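Uncharacterized protein (Sinorhizobium meliloti, PDB 4DNH) is of unknown function but belongs to the DUF993 family of TIM-barrel proteins and is probably related to the dihydrodipicolinate synthase family. Local coordinates at residues 309-314 against 360-365; 280-285 against 303-308; 157-162 against 194-199; 80-85 against 152-157. All coordinates share one frame; numbering follows the deposited sequence.

Contact 1: 309-314 against 360-365; sequences VPLSRH and RLADKA
Leu-311 and Leu-361 face each other between two nearly antiparallel helices, the axes of the two short segments 8.7 Å apart at closest approach and their directions 157° apart. Every contact is apolar or van der Waals; no hydrogen bond crosses. Leu-361 CB rests 3.9 Å from Leu-311 CB and equally close to Leu-311 CA, so the two leucines are in touch from their very roots. Beyond this, each sends its branches to a different part of the opposite segment. Leu-311 CG stands anti to the backbone N (chi1 162°); from it CD1 extends to 3.8 Å from Ala-362 N, while CD2 reaches Ala-365 CB at 4.4 Å. Leu-361 spreads the other way: CD2 meets Pro-310 CB at 4.3 Å, and CD1 comes to 3.5 Å from His-314 CB, the two side chains crossing at about a right angle. His-314 NE2 is bonded to His-354 O, and its ring stacks on that of His-354. The contact thus joins helix 308-315 to helix 352-364; the first leans on Tyr-260 of helix 260-265, while the second is backed by the N-terminal strands 4-9 and 12-17.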
loop_
_atom_site.group_PDB
_atom_site.type_symbol
_atom_site.label_atom_id
_atom_site.label_comp_id
_atom_site.label_asym_id
_atom_site.label_seq_id
_atom_site.Cartn_x
_atom_site.Cartn_y
_atom_site.Cartn_z
ATOM N N VAL A 309 -6.785 5.349 -13.018
ATOM C CA VAL A 309 -6.339 6.543 -12.312
ATOM C C VAL A 309 -7.497 7.321 -11.657
ATOM O O VAL A 309 -7.392 7.702 -10.487
ATOM C CB VAL A 309 -5.447 7.433 -13.219
ATOM C CG1 VAL A 309 -5.199 8.799 -12.584
ATOM C CG2 VAL A 309 -4.133 6.717 -13.535
ATOM N N PRO A 310 -8.611 7.541 -12.390
ATOM C CA PRO A 310 -9.701 8.236 -11.709
ATOM C C PRO A 310 -10.226 7.428 -10.518
ATOM O O PRO A 310 -10.502 8.001 -9.477
ATOM C CB PRO A 310 -10.777 8.378 -12.799
ATOM C CG PRO A 310 -10.019 8.361 -14.066
ATOM C CD PRO A 310 -8.863 7.424 -13.841
ATOM N N LEU A 311 -10.352 6.111 -10.684
ATOM C CA LEU A 311 -10.781 5.210 -9.625
ATOM C C LEU A 311 -9.855 5.346 -8.426
ATOM O O LEU A 311 -10.309 5.503 -7.293
ATOM C CB LEU A 311 -10.792 3.771 -10.132
ATOM C CG LEU A 311 -10.797 2.665 -9.064
ATOM C CD1 LEU A 311 -12.129 2.597 -8.322
ATOM C CD2 LEU A 311 -10.450 1.326 -9.714
ATOM N N SER A 312 -8.557 5.299 -8.679
ATOM C CA SER A 312 -7.591 5.484 -7.621
ATOM C C SER A 312 -7.719 6.831 -6.867
ATOM O O SER A 312 -7.721 6.865 -5.643
ATOM C CB SER A 312 -6.186 5.348 -8.187
ATOM O OG SER A 312 -5.299 5.102 -7.117
ATOM N N ARG A 313 -7.790 7.936 -7.598
ATOM C CA ARG A 313 -7.929 9.236 -6.972
ATOM C C ARG A 313 -9.174 9.297 -6.103
ATOM O O ARG A 313 -9.182 9.956 -5.063
ATOM C CB ARG A 313 -7.950 10.322 -8.032
ATOM C CG ARG A 313 -6.598 10.429 -8.712
ATOM C CD ARG A 313 -6.604 11.291 -9.952
ATOM N NE ARG A 313 -5.222 11.459 -10.379
ATOM C CZ ARG A 313 -4.823 12.196 -11.407
ATOM N NH1 ARG A 313 -5.704 12.861 -12.149
ATOM N NH2 ARG A 313 -3.534 12.261 -11.688
ATOM N N HIS A 314 -10.214 8.577 -6.515
ATOM C CA HIS A 314 -11.447 8.503 -5.748
ATOM C C HIS A 314 -11.256 7.706 -4.474
ATOM O O HIS A 314 -11.658 8.143 -3.391
ATOM C CB HIS A 314 -12.576 7.945 -6.602
ATOM C CG HIS A 314 -13.864 7.735 -5.836
ATOM N ND1 HIS A 314 -14.725 8.745 -5.567
ATOM C CD2 HIS A 314 -14.417 6.580 -5.269
ATOM C CE1 HIS A 314 -15.778 8.265 -4.874
ATOM N NE2 HIS A 314 -15.591 6.939 -4.691
ATOM N N ARG A 360 -18.862 2.562 -9.982
ATOM C CA ARG A 360 -18.878 3.085 -11.378
ATOM C C ARG A 360 -17.487 3.253 -11.954
ATOM O O ARG A 360 -17.223 2.860 -13.087
ATOM C CB ARG A 360 -19.546 4.446 -11.484
ATOM C CG ARG A 360 -20.944 4.576 -10.922
ATOM C CD ARG A 360 -21.415 6.004 -11.141
ATOM N NE ARG A 360 -22.717 6.214 -10.548
ATOM C CZ ARG A 360 -22.925 6.574 -9.284
ATOM N NH1 ARG A 360 -21.905 6.789 -8.457
ATOM N NH2 ARG A 360 -24.167 6.727 -8.852
ATOM N N LEU A 361 -16.596 3.868 -11.183
ATOM C CA LEU A 361 -15.226 4.066 -11.645
ATOM C C LEU A 361 -14.499 2.719 -11.790
ATOM O O LEU A 361 -13.720 2.535 -12.731
ATOM C CB LEU A 361 -14.471 5.031 -10.733
ATOM C CG LEU A 361 -15.020 6.471 -10.632
ATOM C CD1 LEU A 361 -14.393 7.196 -9.460
ATOM C CD2 LEU A 361 -14.827 7.274 -11.915
ATOM N N ALA A 362 -14.780 1.768 -10.894
ATOM C CA ALA A 362 -14.242 0.394 -11.047
ATOM C C ALA A 362 -14.745 -0.278 -12.325
ATOM O O ALA A 362 -13.972 -0.923 -13.036
ATOM C CB ALA A 362 -14.560 -0.466 -9.835
ATOM N N ASP A 363 -16.036 -0.120 -12.614
ATOM C CA ASP A 363 -16.625 -0.635 -13.860
ATOM C C ASP A 363 -15.913 -0.087 -15.096
ATOM O O ASP A 363 -15.515 -0.842 -15.976
ATOM C CB ASP A 363 -18.122 -0.315 -13.946
ATOM C CG ASP A 363 -18.669 -0.418 -15.369
ATOM O OD1 ASP A 363 -18.383 -1.412 -16.076
ATOM O OD2 ASP A 363 -19.394 0.498 -15.789
ATOM N N LYS A 364 -15.749 1.230 -15.143
ATOM C CA LYS A 364 -15.186 1.887 -16.317
ATOM C C LYS A 364 -13.672 1.741 -16.427
ATOM O O LYS A 364 -13.080 2.171 -17.403
ATOM C CB LYS A 364 -15.613 3.358 -16.345
ATOM C CG LYS A 364 -17.091 3.521 -16.684
ATOM C CD LYS A 364 -17.536 4.977 -16.682
ATOM C CE LYS A 364 -17.596 5.562 -15.280
ATOM N NZ LYS A 364 -17.742 7.044 -15.332
ATOM N N ALA A 365 -13.047 1.149 -15.415
ATOM C CA ALA A 365 -11.607 0.966 -15.408
ATOM C C ALA A 365 -11.263 -0.491 -15.694
ATOM O O ALA A 365 -10.092 -0.858 -15.690
ATOM C CB ALA A 365 -11.031 1.384 -14.074
#

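Contact 2: 280-285 against 303-308; sequences DAIAPV and ELLEPT
Ile-282, at the break between helices 278-281 and 283-294, and Val-285, in the first turn of the second helix, pack against the C-terminal part of helix 298-305 and the residues up to Thr-308. Val-285 CG1, anti to its backbone N (chi1 176°), lies 3.4 Å from Leu-304 O and also touches Leu-305 CD1. The same methyl meets Thr-308 CG2 at 3.7 Å. Val-285 and Thr-308 run past each other in opposite directions, whereas Ile-282 crosses Thr-308 at about a right angle and sets its terminal CD1 3.6 Å from Thr-308 OG1. Strand 273-276, the eighth of the closed parallel barrel, leads into helix 278-281, and Ile-282 is where the chain first leaves helical backbone angles. Thr-308 is itself anchored in its turn. Its OG1 donates to Leu-305 O in the carbonyl plane, on a lone pair, at a modelled 2.5 Å that is probably shorter than the true distance. Thr-308 N reaches that same oxygen at 2.8 Å, so two donors grip one carbonyl. A further hydrogen bond links Thr-308 OG1 to Tyr-260 OH. An alanine in place of Thr-308 would probably leave Tyr-260 OH without this partner and Leu-305 O with one donor fewer, and open a gap beside Val-285 CG1. Val-23 covers Val-285 and Leu-304, while Ala-289 of helix 283-294 touches both Leu-304 and Leu-305.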
loop_
_atom_site.group_PDB
_atom_site.type_symbol
_atom_site.label_atom_id
_atom_site.label_comp_id
_atom_site.label_asym_id
_atom_site.label_seq_id
_atom_site.Cartn_x
_atom_site.Cartn_y
_atom_site.Cartn_z
ATOM N N ASP A 280 -2.819 -3.330 -5.157
ATOM C CA ASP A 280 -3.631 -4.325 -4.510
ATOM C C ASP A 280 -5.026 -4.332 -5.184
ATOM O O ASP A 280 -5.433 -5.350 -5.770
ATOM C CB ASP A 280 -3.691 -4.007 -3.006
ATOM C CG ASP A 280 -4.798 -4.758 -2.271
ATOM O OD1 ASP A 280 -5.868 -5.043 -2.866
ATOM O OD2 ASP A 280 -4.596 -5.043 -1.073
ATOM N N ALA A 281 -5.725 -3.194 -5.132
ATOM C CA ALA A 281 -7.090 -3.074 -5.665
ATOM C C ALA A 281 -7.250 -3.290 -7.181
ATOM O O ALA A 281 -8.313 -3.743 -7.638
ATOM C CB ALA A 281 -7.697 -1.741 -5.257
ATOM N N ILE A 282 -6.217 -2.972 -7.960
ATOM C CA ILE A 282 -6.281 -3.175 -9.416
ATOM C C ILE A 282 -5.233 -4.181 -9.925
ATOM O O ILE A 282 -4.818 -4.141 -11.102
ATOM C CB ILE A 282 -6.156 -1.835 -10.189
ATOM C CG1 ILE A 282 -4.752 -1.246 -10.016
ATOM C CG2 ILE A 282 -7.242 -0.850 -9.760
ATOM C CD1 ILE A 282 -4.519 0.043 -10.774
ATOM N N ALA A 283 -4.825 -5.085 -9.033
ATOM C CA ALA A 283 -3.803 -6.094 -9.323
ATOM C C ALA A 283 -3.791 -6.617 -10.764
ATOM O O ALA A 283 -2.747 -6.521 -11.427
ATOM C CB ALA A 283 -3.858 -7.246 -8.315
ATOM N N PRO A 284 -4.930 -7.150 -11.261
ATOM C CA PRO A 284 -4.949 -7.734 -12.621
ATOM C C PRO A 284 -4.564 -6.766 -13.714
ATOM O O PRO A 284 -3.836 -7.138 -14.632
ATOM C CB PRO A 284 -6.406 -8.144 -12.812
ATOM C CG PRO A 284 -6.942 -8.296 -11.430
ATOM C CD PRO A 284 -6.244 -7.262 -10.610
ATOM N N VAL A 285 -5.041 -5.529 -13.601
ATOM C CA VAL A 285 -4.792 -4.484 -14.591
ATOM C C VAL A 285 -3.338 -4.039 -14.525
ATOM O O VAL A 285 -2.679 -3.887 -15.562
ATOM C CB VAL A 285 -5.713 -3.259 -14.358
ATOM C CG1 VAL A 285 -5.387 -2.141 -15.335
ATOM C CG2 VAL A 285 -7.180 -3.656 -14.470
ATOM N N GLU A 303 -3.307 2.859 -22.057
ATOM C CA GLU A 303 -4.669 2.420 -22.374
ATOM C C GLU A 303 -5.270 1.601 -21.234
ATOM O O GLU A 303 -6.459 1.722 -20.948
ATOM C CB GLU A 303 -4.689 1.569 -23.646
ATOM C CG GLU A 303 -4.755 2.348 -24.952
ATOM C CD GLU A 303 -4.568 1.461 -26.182
ATOM O OE1 GLU A 303 -4.617 0.215 -26.041
ATOM O OE2 GLU A 303 -4.368 2.009 -27.294
ATOM N N LEU A 304 -4.444 0.756 -20.618
ATOM C CA LEU A 304 -4.857 -0.081 -19.503
ATOM C C LEU A 304 -4.909 0.692 -18.168
ATOM O O LEU A 304 -5.861 0.540 -17.387
ATOM C CB LEU A 304 -3.927 -1.296 -19.381
ATOM C CG LEU A 304 -3.990 -2.428 -20.436
ATOM C CD1 LEU A 304 -2.767 -3.321 -20.352
ATOM C CD2 LEU A 304 -5.247 -3.286 -20.326
ATOM N N LEU A 305 -3.906 1.534 -17.917
ATOM C CA LEU A 305 -3.754 2.132 -16.599
ATOM C C LEU A 305 -4.498 3.447 -16.421
ATOM O O LEU A 305 -5.142 3.652 -15.386
ATOM C CB LEU A 305 -2.281 2.279 -16.250
ATOM C CG LEU A 305 -1.741 1.735 -14.923
ATOM C CD1 LEU A 305 -2.363 0.416 -14.465
ATOM C CD2 LEU A 305 -0.230 1.600 -15.000
ATOM N N GLU A 306 -4.450 4.329 -17.418
ATOM C CA GLU A 306 -5.146 5.629 -17.314
ATOM C C GLU A 306 -6.607 5.547 -16.847
ATOM O O GLU A 306 -7.045 6.412 -16.117
ATOM C CB GLU A 306 -5.037 6.470 -18.602
ATOM C CG GLU A 306 -3.864 7.449 -18.614
ATOM C CD GLU A 306 -3.534 7.992 -20.005
ATOM O OE1 GLU A 306 -4.300 7.731 -20.958
ATOM O OE2 GLU A 306 -2.497 8.682 -20.156
ATOM N N PRO A 307 -7.366 4.517 -17.269
ATOM C CA PRO A 307 -8.743 4.393 -16.742
ATOM C C PRO A 307 -8.858 4.062 -15.227
ATOM O O PRO A 307 -9.867 4.369 -14.579
ATOM C CB PRO A 307 -9.328 3.259 -17.601
ATOM C CG PRO A 307 -8.536 3.318 -18.878
ATOM C CD PRO A 307 -7.142 3.578 -18.388
ATOM N N THR A 308 -7.825 3.451 -14.670
ATOM C CA THR A 308 -7.809 3.163 -13.254
ATOM C C THR A 308 -7.538 4.419 -12.442
ATOM O O THR A 308 -8.000 4.540 -11.310
ATOM C CB THR A 308 -6.730 2.120 -12.910
ATOM O OG1 THR A 308 -5.436 2.716 -13.074
ATOM C CG2 THR A 308 -6.863 0.878 -13.804
#

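Contact 3: 157-162 against 194-199; sequences ASRALA and MFDPAL
Arg-159 and Asp-196 form a salt bridge in which a single carboxylate oxygen, OD2, receives two N-H groups. Arg-159 NE approaches Asp-196 OD2 almost straight (162°) at a modelled 2.5 Å, too short to be taken literally; Arg-159 NH1 adds a weak bond of 3.0 Å. The oxygen sits at the guanidinium edge, although the two planes are turned 78° apart. The Arg-159 chain bends at chi2 and chi3, the latter turning NE to the carboxylate; its CD lies 3.6 Å from Ala-198 CB. Alongside, Leu-199 forks against the residues just before the helix, CD1 3.7 Å from Ala-157 CB and CD2 the same distance from Ser-158 O. A water donates to both Arg-159 O and Ala-198 O, tying the backbones together. Farther out, Arg-159 NH1 is also held by Gly-88 O, and Ser-158 OG caps the helix by accepting from Leu-161 N (3.2 Å). A leucine in place of Arg-159 would probably leave the carboxylate of Asp-196 without its charge mate and Gly-88 O without this donor. The contact joins helix 159-164, which follows barrel strand 153-155, to the loop after the adjacent strand 186-191, with Tyr-171 of helix 168-181 touching Leu-161 and Ala-162.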
loop_
_atom_site.group_PDB
_atom_site.type_symbol
_atom_site.label_atom_id
_atom_site.label_comp_id
_atom_site.label_asym_id
_atom_site.label_seq_id
_atom_site.Cartn_x
_atom_site.Cartn_y
_atom_site.Cartn_z
ATOM N N ALA A 157 8.545 4.479 8.919
ATOM C CA ALA A 157 8.733 5.686 9.710
ATOM C C ALA A 157 8.199 5.428 11.107
ATOM O O ALA A 157 7.345 4.564 11.295
ATOM C CB ALA A 157 8.024 6.860 9.067
ATOM N N SER A 158 8.713 6.165 12.082
ATOM C CA SER A 158 8.463 5.882 13.486
ATOM C C SER A 158 7.720 7.027 14.202
ATOM O O SER A 158 8.176 8.184 14.217
ATOM C CB SER A 158 9.794 5.536 14.168
ATOM O OG SER A 158 9.798 5.785 15.564
ATOM N N ARG A 159 6.566 6.677 14.774
ATOM C CA ARG A 159 5.691 7.591 15.525
ATOM C C ARG A 159 6.480 8.215 16.701
ATOM O O ARG A 159 6.461 9.423 16.887
ATOM C CB ARG A 159 4.481 6.787 16.056
ATOM C CG ARG A 159 3.055 7.217 15.691
ATOM C CD ARG A 159 2.784 7.111 14.198
ATOM N NE ARG A 159 1.603 6.366 13.685
ATOM C CZ ARG A 159 0.632 5.725 14.350
ATOM N NH1 ARG A 159 -0.310 5.109 13.634
ATOM N NH2 ARG A 159 0.579 5.688 15.685
ATOM N N ALA A 160 7.202 7.388 17.467
ATOM C CA ALA A 160 7.906 7.840 18.681
ATOM C C ALA A 160 9.067 8.788 18.372
ATOM O O ALA A 160 9.364 9.706 19.154
ATOM C CB ALA A 160 8.408 6.649 19.483
ATOM N N LEU A 161 9.718 8.548 17.234
ATOM C CA LEU A 161 10.814 9.383 16.759
ATOM C C LEU A 161 10.318 10.758 16.275
ATOM O O LEU A 161 10.923 11.785 16.616
ATOM C CB LEU A 161 11.629 8.654 15.684
ATOM C CG LEU A 161 12.852 9.365 15.083
ATOM C CD1 LEU A 161 13.972 9.609 16.090
ATOM C CD2 LEU A 161 13.369 8.590 13.888
ATOM N N ALA A 162 9.205 10.784 15.530
ATOM C CA ALA A 162 8.588 12.060 15.102
ATOM C C ALA A 162 8.229 12.998 16.276
ATOM O O ALA A 162 8.189 14.212 16.108
ATOM C CB ALA A 162 7.373 11.816 14.216
HETATM N N MSE A 194 -0.911 12.763 5.685
HETATM C CA MSE A 194 -2.299 12.497 5.295
HETATM C C MSE A 194 -2.612 11.042 5.531
HETATM O O MSE A 194 -3.773 10.675 5.756
HETATM C CB MSE A 194 -2.554 12.905 3.853
HETATM C CG MSE A 194 -1.349 13.695 3.381
HETATM SE SE MSE A 194 -0.123 12.459 2.455
HETATM C CE MSE A 194 -0.657 13.369 0.794
ATOM N N PHE A 195 -1.576 10.210 5.493
ATOM C CA PHE A 195 -1.697 8.804 5.833
ATOM C C PHE A 195 -1.549 8.574 7.346
ATOM O O PHE A 195 -2.276 7.746 7.938
ATOM C CB PHE A 195 -0.696 7.960 5.035
ATOM C CG PHE A 195 -0.946 7.962 3.548
ATOM C CD1 PHE A 195 -1.989 7.221 3.001
ATOM C CD2 PHE A 195 -0.138 8.707 2.695
ATOM C CE1 PHE A 195 -2.226 7.224 1.633
ATOM C CE2 PHE A 195 -0.360 8.707 1.326
ATOM C CZ PHE A 195 -1.407 7.964 0.793
ATOM N N ASP A 196 -0.629 9.313 7.967
ATOM C CA ASP A 196 -0.419 9.218 9.405
ATOM C C ASP A 196 -0.123 10.596 9.977
ATOM O O ASP A 196 0.995 11.111 9.830
ATOM C CB ASP A 196 0.714 8.235 9.739
ATOM C CG ASP A 196 0.577 7.625 11.135
ATOM O OD1 ASP A 196 0.076 8.303 12.069
ATOM O OD2 ASP A 196 0.976 6.453 11.300
ATOM N N PRO A 197 -1.130 11.210 10.624
ATOM C CA PRO A 197 -0.933 12.555 11.187
ATOM C C PRO A 197 0.190 12.587 12.235
ATOM O O PRO A 197 0.873 13.593 12.356
ATOM C CB PRO A 197 -2.298 12.885 11.817
ATOM C CG PRO A 197 -3.269 11.995 11.104
ATOM C CD PRO A 197 -2.512 10.728 10.805
ATOM N N ALA A 198 0.408 11.484 12.947
ATOM C CA ALA A 198 1.485 11.426 13.948
ATOM C C ALA A 198 2.914 11.364 13.356
ATOM O O ALA A 198 3.903 11.332 14.102
ATOM C CB ALA A 198 1.240 10.297 14.951
ATOM N N LEU A 199 3.022 11.359 12.028
ATOM C CA LEU A 199 4.326 11.412 11.362
ATOM C C LEU A 199 4.658 12.812 10.851
ATOM O O LEU A 199 5.387 12.986 9.877
ATOM C CB LEU A 199 4.400 10.381 10.242
ATOM C CG LEU A 199 4.407 8.953 10.759
ATOM C CD1 LEU A 199 4.589 7.993 9.599
ATOM C CD2 LEU A 199 5.493 8.769 11.811
HETATM O O HOH W 1 4.141 11.003 16.787
#

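Contact 4: 80-85 against 152-157; sequences ESMDTA and RIILMA
Met-82 and Met-156, both present as selenomethionine, bring their selenium atoms to 4.0 Å from each other, with Ile-154 completing the apolar cluster. Met-82 curls at chi2 and chi3, both near -70°, and this compact shape carries SE and CE over to the opposite segment. There Met-82 SE touches Ile-154 CG2 at 3.9 Å, and Met-82 CE lies close to the same methyl; the two side chains cross obliquely. Met-156 comes from the other direction, sliding past Met-82 with CG and CE both near the Met-82 selenium. Its extended chi2 (178°) places SE well out from the backbone, 4.0 Å from Ser-81 O, and CE ends 4.1 Å from Asp-83 N.

Segments 80-85 and 152-157 belong to the second and fourth strands of the eight-stranded parallel barrel and to the loops that follow them. Strand 115-119 lies between these two strands in the sheet, so the contact joins non-adjacent strands and their loops through side chains, without backbone bonds between them. Met-82 and Met-156 follow the C-terminal ends of strands 77-80 and 153-155, the end at which TIM barrels carry their active sites. The Asp-83 side chain lies about 4 Å from a bound glycerol, probably taken up from the crystallisation liquor but possibly marking a pocket, and its OD2 is hydrogen-bonded to Tyr-323 OH.

The turn that presents Met-82 is secured by polar groups: Ser-81 N donates to Glu-80 OE1 (2.8 Å), while Glu-80 OE2 makes a salt bridge to Arg-68 and Ser-81 O accepts from Arg-87. Met-82 also touches His-189 of strand 186-191.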
loop_
_atom_site.group_PDB
_atom_site.type_symbol
_atom_site.label_atom_id
_atom_site.label_comp_id
_atom_site.label_asym_id
_atom_site.label_seq_id
_atom_site.Cartn_x
_atom_site.Cartn_y
_atom_site.Cartn_z
ATOM N N GLU A 80 4.425 -6.460 2.948
ATOM C CA GLU A 80 3.590 -6.969 4.022
ATOM C C GLU A 80 3.510 -6.134 5.260
ATOM O O GLU A 80 4.498 -5.526 5.701
ATOM C CB GLU A 80 3.996 -8.372 4.458
ATOM C CG GLU A 80 3.160 -9.464 3.827
ATOM C CD GLU A 80 1.689 -9.415 4.177
ATOM O OE1 GLU A 80 1.139 -8.356 4.578
ATOM O OE2 GLU A 80 1.068 -10.466 4.004
ATOM N N SER A 81 2.309 -6.173 5.834
ATOM C CA SER A 81 2.012 -5.514 7.070
ATOM C C SER A 81 2.342 -4.025 6.918
ATOM O O SER A 81 2.893 -3.392 7.810
ATOM C CB SER A 81 2.782 -6.183 8.214
ATOM O OG SER A 81 2.327 -7.509 8.418
HETATM N N MSE A 82 1.977 -3.481 5.769
HETATM C CA MSE A 82 2.227 -2.078 5.480
HETATM C C MSE A 82 1.027 -1.238 5.833
HETATM O O MSE A 82 0.045 -1.723 6.418
HETATM C CB MSE A 82 2.611 -1.983 4.002
HETATM C CG MSE A 82 4.035 -2.508 3.801
HETATM SE SE MSE A 82 5.271 -1.278 4.726
HETATM C CE MSE A 82 5.086 0.209 3.446
ATOM N N ASP A 83 1.087 0.038 5.478
ATOM C CA ASP A 83 -0.003 0.948 5.772
ATOM C C ASP A 83 -1.327 0.409 5.241
ATOM O O ASP A 83 -2.341 0.567 5.888
ATOM C CB ASP A 83 0.277 2.331 5.189
ATOM C CG ASP A 83 -0.687 3.369 5.696
ATOM O OD1 ASP A 83 -0.488 3.857 6.830
ATOM O OD2 ASP A 83 -1.655 3.686 4.968
ATOM N N THR A 84 -1.320 -0.235 4.075
ATOM C CA THR A 84 -2.556 -0.831 3.517
ATOM C C THR A 84 -3.100 -1.972 4.379
ATOM O O THR A 84 -4.296 -2.259 4.355
ATOM C CB THR A 84 -2.373 -1.333 2.065
ATOM O OG1 THR A 84 -1.828 -0.285 1.267
ATOM C CG2 THR A 84 -3.696 -1.741 1.456
ATOM N N ALA A 85 -2.232 -2.637 5.132
ATOM C CA ALA A 85 -2.698 -3.740 5.988
ATOM C C ALA A 85 -3.116 -3.165 7.325
ATOM O O ALA A 85 -3.313 -3.892 8.282
ATOM C CB ALA A 85 -1.621 -4.795 6.152
ATOM N N ARG A 152 13.229 -9.784 3.968
ATOM C CA ARG A 152 13.792 -8.471 3.663
ATOM C C ARG A 152 12.865 -7.374 4.229
ATOM O O ARG A 152 11.644 -7.550 4.315
ATOM C CB ARG A 152 14.107 -8.305 2.162
ATOM C CG ARG A 152 12.976 -8.613 1.179
ATOM C CD ARG A 152 13.331 -8.198 -0.260
ATOM N NE ARG A 152 13.676 -6.771 -0.367
ATOM C CZ ARG A 152 13.787 -6.079 -1.503
ATOM N NH1 ARG A 152 14.104 -4.791 -1.458
ATOM N NH2 ARG A 152 13.582 -6.656 -2.681
ATOM N N ILE A 153 13.465 -6.261 4.640
ATOM C CA ILE A 153 12.792 -5.233 5.417
ATOM C C ILE A 153 12.384 -4.022 4.588
ATOM O O ILE A 153 13.111 -3.598 3.689
ATOM C CB ILE A 153 13.710 -4.741 6.562
ATOM C CG1 ILE A 153 13.750 -5.764 7.696
ATOM C CG2 ILE A 153 13.263 -3.378 7.104
ATOM C CD1 ILE A 153 14.934 -6.682 7.612
ATOM N N ILE A 154 11.201 -3.492 4.890
ATOM C CA ILE A 154 10.802 -2.162 4.470
ATOM C C ILE A 154 10.831 -1.357 5.750
ATOM O O ILE A 154 10.076 -1.640 6.675
ATOM C CB ILE A 154 9.370 -2.114 3.919
ATOM C CG1 ILE A 154 9.276 -2.893 2.616
ATOM C CG2 ILE A 154 8.953 -0.665 3.682
ATOM C CD1 ILE A 154 7.856 -3.192 2.187
ATOM N N LEU A 155 11.722 -0.380 5.819
ATOM C CA LEU A 155 11.952 0.318 7.065
ATOM C C LEU A 155 10.950 1.457 7.218
ATOM O O LEU A 155 11.023 2.474 6.524
ATOM C CB LEU A 155 13.391 0.811 7.143
ATOM C CG LEU A 155 13.854 1.353 8.489
ATOM C CD1 LEU A 155 13.763 0.272 9.550
ATOM C CD2 LEU A 155 15.273 1.875 8.369
HETATM N N MSE A 156 10.004 1.262 8.130
HETATM C CA MSE A 156 8.886 2.186 8.290
HETATM C C MSE A 156 9.268 3.380 9.125
HETATM O O MSE A 156 10.217 3.321 9.932
HETATM C CB MSE A 156 7.720 1.412 8.899
HETATM C CG MSE A 156 7.120 0.512 7.819
HETATM SE SE MSE A 156 5.654 -0.557 8.591
HETATM C CE MSE A 156 4.131 0.612 8.120
ATOM N N ALA A 157 8.545 4.479 8.919
ATOM C CA ALA A 157 8.733 5.686 9.710
ATOM C C ALA A 157 8.199 5.428 11.107
ATOM O O ALA A 157 7.345 4.564 11.295
ATOM C CB ALA A 157 8.024 6.860 9.067
#

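How the contacts relate
Contacts 2 and 4 are buried, whereas contacts 1 and 3 are only partly so. Contact 4 lies nearest the centre of the chain and is apolar, between barrel strands and their loops. It shares Ala-157 with contact 3, where the chain passes from strand 153-155 to helix 159-164 and the chemistry turns to charge and water. Contacts 1, 2 and 4 have no hydrogen bond across them; contact 3 alone does. Contacts 1 and 2 join helices late in the chain and touch directly: Ala-365 CB packs on Pro-307 O, and Leu-311 CD2 on Ile-282 CG2. Contacts 2 and 3 lie on opposite sides of the chain's centre, about 29 Å apart between centres, while contact 4 touches both.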